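Local coordinates for protein CaaX farnesyltransferase beta subunit Ram1 (Aspergillus fumigatus, PDB 4L9P) that probably serves as the peptide-binding subunit of a zinc-dependent heterodimer that transfers farnesyl to a cysteine near the C-terminus of CaaX proteins, at residues 280-283 against 284-288; 402-405 against 406-410; 484-487 against 488-491. All blocks are in the same frame, centred on the assembly; numbering follows the deposited sequence.

Contact 1 of 3, residues 280-283 against 284-288; sequences GLET and FTDGL
Asp286 turns its carboxylate back to the backbone of Glu282 and Thr283, and a single oxygen, OD2, takes both amides. The Glu282 N bond to Asp286 OD2 (2.8 Å) uses the anti lone pair, whereas Thr283 N comes to the same OD2 at 3.1 Å from well above the carboxylate plane. With chi1 at -89°, Asp286 CG is swung to the side of its own backbone N, which folds the acid over the turn. Residues 283-286 form a type I beta turn, closed by Asp286 N on Thr283 O at 3.3 Å. Inside it, Thr283 OG1, held between its backbone N and carbonyl carbon (chi1 69°), accepts Thr285 N at 3.3 Å in an ST turn and only a weak bond from Asp286 N. Thr283 and Asp286 cross at about a right angle, Thr283 OG1 standing 3.3 Å from Asp286 CG. A type II turn from Thr285 to Leu288 follows directly, with Gly287 at positive phi just ahead of a helix.

These amide bonds are the tight part; the flanks are looser. Leu281 slides past Asp286 in the opposite direction, its CD2 4.0 Å from Asp286 CB. On the exposed side the extended Glu282 chain leaves its OE1 4.6 Å from Asp286 OD2, a like charge whose effect the two amide N-H groups on OD2 probably offset.

The whole stretch belongs to the loop between helices 251-263 and 288-293. Lys235 ties it down by binding the carbonyls of Phe284 and Asp286, and the buried Phe284 ring meets Trp228 and His261. Thr285 and Leu288 rest on Met258 of helix 251-263, so the two turns lead into helix 288-293, which begins with Leu288 packed on helix 251-263.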
loop_
_atom_site.group_PDB
_atom_site.type_symbol
_atom_site.label_atom_id
_atom_site.label_comp_id
_atom_site.label_asym_id
_atom_site.label_seq_id
_atom_site.Cartn_x
_atom_site.Cartn_y
_atom_site.Cartn_z
ATOM N N GLY B 280 12.119 -3.469 26.131
ATOM C CA GLY B 280 13.507 -3.211 25.803
ATOM C C GLY B 280 13.772 -2.263 24.637
ATOM O O GLY B 280 14.922 -2.031 24.269
ATOM N N LEU B 281 12.733 -1.675 24.072
ATOM C CA LEU B 281 12.938 -0.717 22.976
ATOM C C LEU B 281 13.224 0.687 23.552
ATOM O O LEU B 281 12.693 1.067 24.613
ATOM C CB LEU B 281 11.681 -0.671 22.115
ATOM C CG LEU B 281 11.327 -2.046 21.535
ATOM C CD1 LEU B 281 10.113 -1.886 20.668
ATOM C CD2 LEU B 281 12.443 -2.640 20.687
ATOM N N GLU B 282 14.091 1.451 22.907
ATOM C CA GLU B 282 14.461 2.776 23.423
ATOM C C GLU B 282 14.075 3.904 22.490
ATOM O O GLU B 282 13.861 5.018 22.977
ATOM C CB GLU B 282 15.989 2.848 23.645
ATOM C CG GLU B 282 16.501 1.956 24.756
ATOM C CD GLU B 282 17.995 2.078 24.882
ATOM O OE1 GLU B 282 18.689 1.399 24.093
ATOM O OE2 GLU B 282 18.478 2.890 25.726
ATOM N N THR B 283 13.988 3.649 21.163
ATOM C CA THR B 283 13.732 4.723 20.228
ATOM C C THR B 283 12.626 4.300 19.283
ATOM O O THR B 283 12.216 3.126 19.236
ATOM C CB THR B 283 14.957 5.003 19.349
ATOM O OG1 THR B 283 15.150 3.898 18.455
ATOM C CG2 THR B 283 16.281 5.244 20.191
ATOM N N PHE B 284 12.150 5.294 18.555
ATOM C CA PHE B 284 11.048 5.027 17.595
ATOM C C PHE B 284 11.457 4.045 16.515
ATOM O O PHE B 284 10.578 3.357 15.943
ATOM C CB PHE B 284 10.593 6.333 16.952
ATOM C CG PHE B 284 9.624 7.101 17.816
ATOM C CD1 PHE B 284 10.066 7.965 18.823
ATOM C CD2 PHE B 284 8.253 6.900 17.689
ATOM C CE1 PHE B 284 9.141 8.659 19.643
ATOM C CE2 PHE B 284 7.358 7.604 18.482
ATOM C CZ PHE B 284 7.781 8.463 19.469
ATOM N N THR B 285 12.757 3.955 16.222
ATOM C CA THR B 285 13.213 3.107 15.097
ATOM C C THR B 285 13.718 1.741 15.564
ATOM O O THR B 285 14.009 0.876 14.757
ATOM C CB THR B 285 14.274 3.843 14.254
ATOM O OG1 THR B 285 15.393 4.155 15.114
ATOM C CG2 THR B 285 13.688 5.117 13.615
ATOM N N ASP B 286 13.820 1.537 16.875
ATOM C CA ASP B 286 14.297 0.242 17.402
ATOM C C ASP B 286 13.364 -0.869 16.998
ATOM O O ASP B 286 12.164 -0.790 17.239
ATOM C CB ASP B 286 14.364 0.332 18.910
ATOM C CG ASP B 286 15.678 0.840 19.429
ATOM O OD1 ASP B 286 16.649 0.903 18.669
ATOM O OD2 ASP B 286 15.717 1.136 20.654
ATOM N N GLY B 287 13.896 -1.899 16.339
ATOM C CA GLY B 287 13.126 -3.072 15.944
ATOM C C GLY B 287 12.327 -2.802 14.679
ATOM O O GLY B 287 11.666 -3.727 14.161
ATOM N N LEU B 288 12.368 -1.583 14.148
ATOM C CA LEU B 288 11.497 -1.217 13.002
ATOM C C LEU B 288 11.920 -1.817 11.642
ATOM O O LEU B 288 11.121 -2.464 10.995
ATOM C CB LEU B 288 11.391 0.307 12.885
ATOM C CG LEU B 288 10.527 0.819 11.712
ATOM C CD1 LEU B 288 9.089 0.229 11.752
ATOM C CD2 LEU B 288 10.502 2.332 11.804
#

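Contact 2 of 3, residues 402-405 against 406-410; sequences SREG and LTRYI
Ser402 caps, and Arg403 to Ile410 form, the buried first turns of helix 403-413 in the alpha-alpha toroid, and the contact is the i to i+4 ladder of this N-terminal end. Leu406, Thr407, Arg408 and Tyr409 give their amides in order to the carbonyls of Ser402, Arg403, Glu404 and Gly405. Ser402 is the N-cap: its OG accepts Gly405 N at 2.9 Å, an amide with no helical carbonyl ahead of it.

Two side-chain interactions add to the ladder. Thr407 OG1 donates to Arg403 O at 2.8 Å; with chi1 at -62° the hydroxyl lies beside its own backbone N and can bend back to the preceding turn. That carbonyl therefore takes two bonds from one residue, Thr407 N and OG1 arriving from opposite faces of its plane. Further round the helix, Glu404 and Arg408 run side by side and point the same way. Arg408 grips from its edge, NE and NH2 each 2.9 Å from Glu404 OE2, both on the anti side of that oxygen and both with OE2 close to the guanidinium plane. The carboxylate and guanidinium planes are 47° apart, and OE2 alone takes both bonds.

Outside the segment Arg408 NH1 reaches Tyr119 O, Arg403 pairs with Asp481, and Leu406 and Thr407 pack on helix 431-444. Tyr409 bonds through OH to Asp423 O, with its side chain about 8 Å from the zinc ion. Ile341 of the alpha subunit Ram2 lies against Ser402.

The buried charges are thus compensated within the helix and by its surroundings. The Glu404 carboxylate, close to the positive end of the helix dipole and held by a guanidinium, is probably kept ionised.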
loop_
_atom_site.group_PDB
_atom_site.type_symbol
_atom_site.label_atom_id
_atom_site.label_comp_id
_atom_site.label_asym_id
_atom_site.label_seq_id
_atom_site.Cartn_x
_atom_site.Cartn_y
_atom_site.Cartn_z
ATOM N N SER B 402 8.077 0.418 -17.477
ATOM C CA SER B 402 7.733 1.171 -18.683
ATOM C C SER B 402 7.054 2.482 -18.331
ATOM O O SER B 402 5.850 2.524 -18.004
ATOM C CB SER B 402 6.815 0.319 -19.598
ATOM O OG SER B 402 6.399 1.133 -20.700
ATOM N N ARG B 403 7.789 3.588 -18.476
ATOM C CA ARG B 403 7.175 4.900 -18.289
ATOM C C ARG B 403 6.116 5.179 -19.358
ATOM O O ARG B 403 5.077 5.785 -19.069
ATOM C CB ARG B 403 8.253 6.009 -18.291
ATOM C CG ARG B 403 9.164 5.994 -17.046
ATOM C CD ARG B 403 10.145 7.273 -17.057
ATOM N NE ARG B 403 10.992 7.364 -18.200
ATOM C CZ ARG B 403 11.069 8.403 -19.010
ATOM N NH1 ARG B 403 10.390 9.574 -18.786
ATOM N NH2 ARG B 403 11.908 8.318 -20.024
ATOM N N GLU B 404 6.358 4.693 -20.570
ATOM C CA GLU B 404 5.384 4.867 -21.649
ATOM C C GLU B 404 4.062 4.194 -21.229
ATOM O O GLU B 404 3.007 4.790 -21.378
ATOM C CB GLU B 404 5.902 4.190 -22.940
ATOM C CG GLU B 404 4.829 4.164 -24.026
ATOM C CD GLU B 404 5.276 3.655 -25.385
ATOM O OE1 GLU B 404 6.418 3.166 -25.481
ATOM O OE2 GLU B 404 4.496 3.841 -26.352
ATOM N N GLY B 405 4.142 2.927 -20.800
ATOM C CA GLY B 405 2.907 2.227 -20.425
ATOM C C GLY B 405 2.120 2.937 -19.335
ATOM O O GLY B 405 0.901 3.121 -19.419
ATOM N N LEU B 406 2.827 3.391 -18.304
ATOM C CA LEU B 406 2.124 4.041 -17.203
ATOM C C LEU B 406 1.470 5.332 -17.647
ATOM O O LEU B 406 0.366 5.682 -17.242
ATOM C CB LEU B 406 3.094 4.259 -16.033
ATOM C CG LEU B 406 2.439 4.891 -14.824
ATOM C CD1 LEU B 406 1.319 3.994 -14.287
ATOM C CD2 LEU B 406 3.491 5.234 -13.720
ATOM N N THR B 407 2.226 6.071 -18.486
ATOM C CA THR B 407 1.732 7.340 -18.966
ATOM C C THR B 407 0.489 7.159 -19.864
ATOM O O THR B 407 -0.496 7.909 -19.749
ATOM C CB THR B 407 2.817 8.046 -19.768
ATOM O OG1 THR B 407 3.916 8.295 -18.888
ATOM C CG2 THR B 407 2.308 9.410 -20.232
ATOM N N ARG B 408 0.531 6.148 -20.733
ATOM C CA ARG B 408 -0.662 5.829 -21.523
ATOM C C ARG B 408 -1.835 5.482 -20.626
ATOM O O ARG B 408 -2.957 5.917 -20.869
ATOM C CB ARG B 408 -0.412 4.678 -22.499
ATOM C CG ARG B 408 0.609 5.071 -23.590
ATOM C CD ARG B 408 0.721 3.899 -24.622
ATOM N NE ARG B 408 1.674 4.296 -25.692
ATOM C CZ ARG B 408 1.371 5.106 -26.706
ATOM N NH1 ARG B 408 0.119 5.530 -26.882
ATOM N NH2 ARG B 408 2.360 5.468 -27.540
ATOM N N TYR B 409 -1.620 4.613 -19.599
ATOM C CA TYR B 409 -2.749 4.271 -18.792
ATOM C C TYR B 409 -3.341 5.482 -18.100
ATOM O O TYR B 409 -4.540 5.674 -18.100
ATOM C CB TYR B 409 -2.286 3.261 -17.732
ATOM C CG TYR B 409 -3.474 2.680 -16.931
ATOM C CD1 TYR B 409 -4.529 1.992 -17.588
ATOM C CD2 TYR B 409 -3.620 3.023 -15.563
ATOM C CE1 TYR B 409 -5.639 1.583 -16.893
ATOM C CE2 TYR B 409 -4.734 2.565 -14.822
ATOM C CZ TYR B 409 -5.758 1.922 -15.513
ATOM O OH TYR B 409 -6.895 1.532 -14.847
ATOM N N ILE B 410 -2.509 6.347 -17.533
ATOM C CA ILE B 410 -3.072 7.507 -16.833
ATOM C C ILE B 410 -3.763 8.471 -17.786
ATOM O O ILE B 410 -4.936 8.838 -17.560
ATOM C CB ILE B 410 -1.929 8.243 -16.094
ATOM C CG1 ILE B 410 -1.345 7.358 -14.947
ATOM C CG2 ILE B 410 -2.438 9.606 -15.526
ATOM C CD1 ILE B 410 -0.038 7.882 -14.402
#

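Contact 3 of 3, residues 484-487 against 488-491; sequences VFTE and NDRL
Arg490 NE and Glu487 OE1 form the shortest polar bond here, 2.7 Å and nearly straight, as one half of a side-on, two-nitrogen salt bridge across a short 3-10 turn. This turn lies in the loop that leads from strand 468-471 to helix 502-513, within the alpha-alpha toroid. In the other half of the bridge Arg490 NH2 meets Glu487 OE2 at 2.9 Å. Each carboxylate oxygen uses its syn lone pair, and the two flat groups are 10° apart, which makes a nearly coplanar, bidentate salt bridge. Both chains bend to reach it, Glu487 at chi2 and Arg490 at chi3 (-66°). In the backbone Arg490 N closes the turn on Glu487 O at 3.0 Å.

Thr486 and Asp489 bind each other reciprocally across the 3-10 turn. Asp489 OD2 takes Thr486 N (2.9 Å), which points almost straight at it from above the carboxylate plane, while Asp489 N returns a bond to Thr486 O, also at 2.9 Å, and a weak one to Thr486 OG1. Thr486 OG1 sits between its backbone N and carbonyl carbon, chi1 73°, which leaves it facing the amide of Asp489.

Phe485 CE1 is 3.9 Å from Arg490 NH2, ring and guanidinium planes nearly perpendicular, and Glu487 OE2 lies in plane at the ring edge. Tyr446 makes a cation-pi contact with the same arginine, whose NH1 bonds to Gln445 O, while Ala474 N is a second partner of Glu487 OE2. Leu124 N donates to Asp489 OD1. One water donates to Asp489 OD1 at 2.8 Å and lies 2.7 Å from Thr486 OG1.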
loop_
_atom_site.group_PDB
_atom_site.type_symbol
_atom_site.label_atom_id
_atom_site.label_comp_id
_atom_site.label_asym_id
_atom_site.label_seq_id
_atom_site.Cartn_x
_atom_site.Cartn_y
_atom_site.Cartn_z
ATOM N N VAL B 484 6.373 9.894 -22.976
ATOM C CA VAL B 484 5.323 10.036 -24.012
ATOM C C VAL B 484 4.241 11.024 -23.626
ATOM O O VAL B 484 3.298 11.272 -24.385
ATOM C CB VAL B 484 4.706 8.669 -24.435
ATOM C CG1 VAL B 484 5.808 7.743 -24.901
ATOM C CG2 VAL B 484 3.961 7.987 -23.233
ATOM N N PHE B 485 4.382 11.628 -22.444
ATOM C CA PHE B 485 3.629 12.866 -22.137
ATOM C C PHE B 485 4.240 14.012 -23.003
ATOM O O PHE B 485 5.354 13.887 -23.504
ATOM C CB PHE B 485 3.806 13.182 -20.631
ATOM C CG PHE B 485 5.235 13.178 -20.196
ATOM C CD1 PHE B 485 6.015 14.342 -20.290
ATOM C CD2 PHE B 485 5.827 12.010 -19.713
ATOM C CE1 PHE B 485 7.394 14.322 -19.976
ATOM C CE2 PHE B 485 7.206 11.973 -19.397
ATOM C CZ PHE B 485 7.979 13.147 -19.521
ATOM N N THR B 486 3.516 15.101 -23.068
ATOM C CA THR B 486 4.136 16.321 -23.671
ATOM C C THR B 486 4.665 17.201 -22.533
ATOM O O THR B 486 4.280 17.055 -21.339
ATOM C CB THR B 486 3.104 17.159 -24.438
ATOM O OG1 THR B 486 2.233 17.824 -23.501
ATOM C CG2 THR B 486 2.347 16.330 -25.476
ATOM N N GLU B 487 5.532 18.172 -22.852
ATOM C CA GLU B 487 5.950 19.097 -21.792
ATOM C C GLU B 487 4.816 19.954 -21.280
ATOM O O GLU B 487 4.841 20.363 -20.136
ATOM C CB GLU B 487 7.131 19.955 -22.281
ATOM C CG GLU B 487 8.403 19.065 -22.366
ATOM C CD GLU B 487 8.830 18.629 -20.981
ATOM O OE1 GLU B 487 8.602 19.412 -20.016
ATOM O OE2 GLU B 487 9.374 17.500 -20.857
ATOM N N ASN B 488 3.781 20.166 -22.100
ATOM C CA ASN B 488 2.581 20.831 -21.632
ATOM C C ASN B 488 1.884 20.043 -20.502
ATOM O O ASN B 488 1.112 20.635 -19.745
ATOM C CB ASN B 488 1.586 21.023 -22.760
ATOM C CG ASN B 488 1.725 22.367 -23.469
ATOM O OD1 ASN B 488 2.687 23.111 -23.273
ATOM N ND2 ASN B 488 0.712 22.670 -24.257
ATOM N N ASP B 489 2.151 18.741 -20.402
ATOM C CA ASP B 489 1.546 17.887 -19.326
ATOM C C ASP B 489 2.450 17.884 -18.071
ATOM O O ASP B 489 2.174 17.097 -17.149
ATOM C CB ASP B 489 1.462 16.439 -19.841
ATOM C CG ASP B 489 0.575 16.273 -21.054
ATOM O OD1 ASP B 489 -0.418 17.055 -21.244
ATOM O OD2 ASP B 489 0.856 15.326 -21.831
ATOM N N ARG B 490 3.584 18.610 -18.045
ATOM C CA ARG B 490 4.515 18.509 -16.909
ATOM C C ARG B 490 3.936 19.014 -15.601
ATOM O O ARG B 490 3.353 20.086 -15.509
ATOM C CB ARG B 490 5.833 19.267 -17.244
ATOM C CG ARG B 490 6.828 19.166 -16.063
ATOM C CD ARG B 490 8.233 19.649 -16.422
ATOM N NE ARG B 490 8.840 18.752 -17.416
ATOM C CZ ARG B 490 9.393 17.570 -17.111
ATOM N NH1 ARG B 490 9.519 17.218 -15.818
ATOM N NH2 ARG B 490 9.843 16.746 -18.068
ATOM N N LEU B 491 4.085 18.150 -14.580
ATOM C CA LEU B 491 3.654 18.480 -13.233
ATOM C C LEU B 491 4.828 18.815 -12.350
ATOM O O LEU B 491 5.984 18.530 -12.697
ATOM C CB LEU B 491 2.950 17.200 -12.676
ATOM C CG LEU B 491 1.714 16.756 -13.476
ATOM C CD1 LEU B 491 1.143 15.430 -12.867
ATOM C CD2 LEU B 491 0.630 17.844 -13.488
HETATM O O HOH W 1 -0.476 17.894 -23.942
#

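The three contacts follow one another along the chain inside a single alpha-alpha toroid domain. Contact 1 stands apart on the surface, between helices 251-263 and 288-293, its centre about 40 Å from that of contact 2 and about 43 Å from that of contact 3, across the centre of the chain. Contacts 2 and 3 are neighbours, centres about 12 Å apart: Val484 packs on Glu404 and Thr407, and Phe485 on Arg403, so the later loop lies along helix 403-413, and both pack on helix 431-444. Of the three, contact 2 approaches the zinc site; contacts 1 and 3 shape loops away from it.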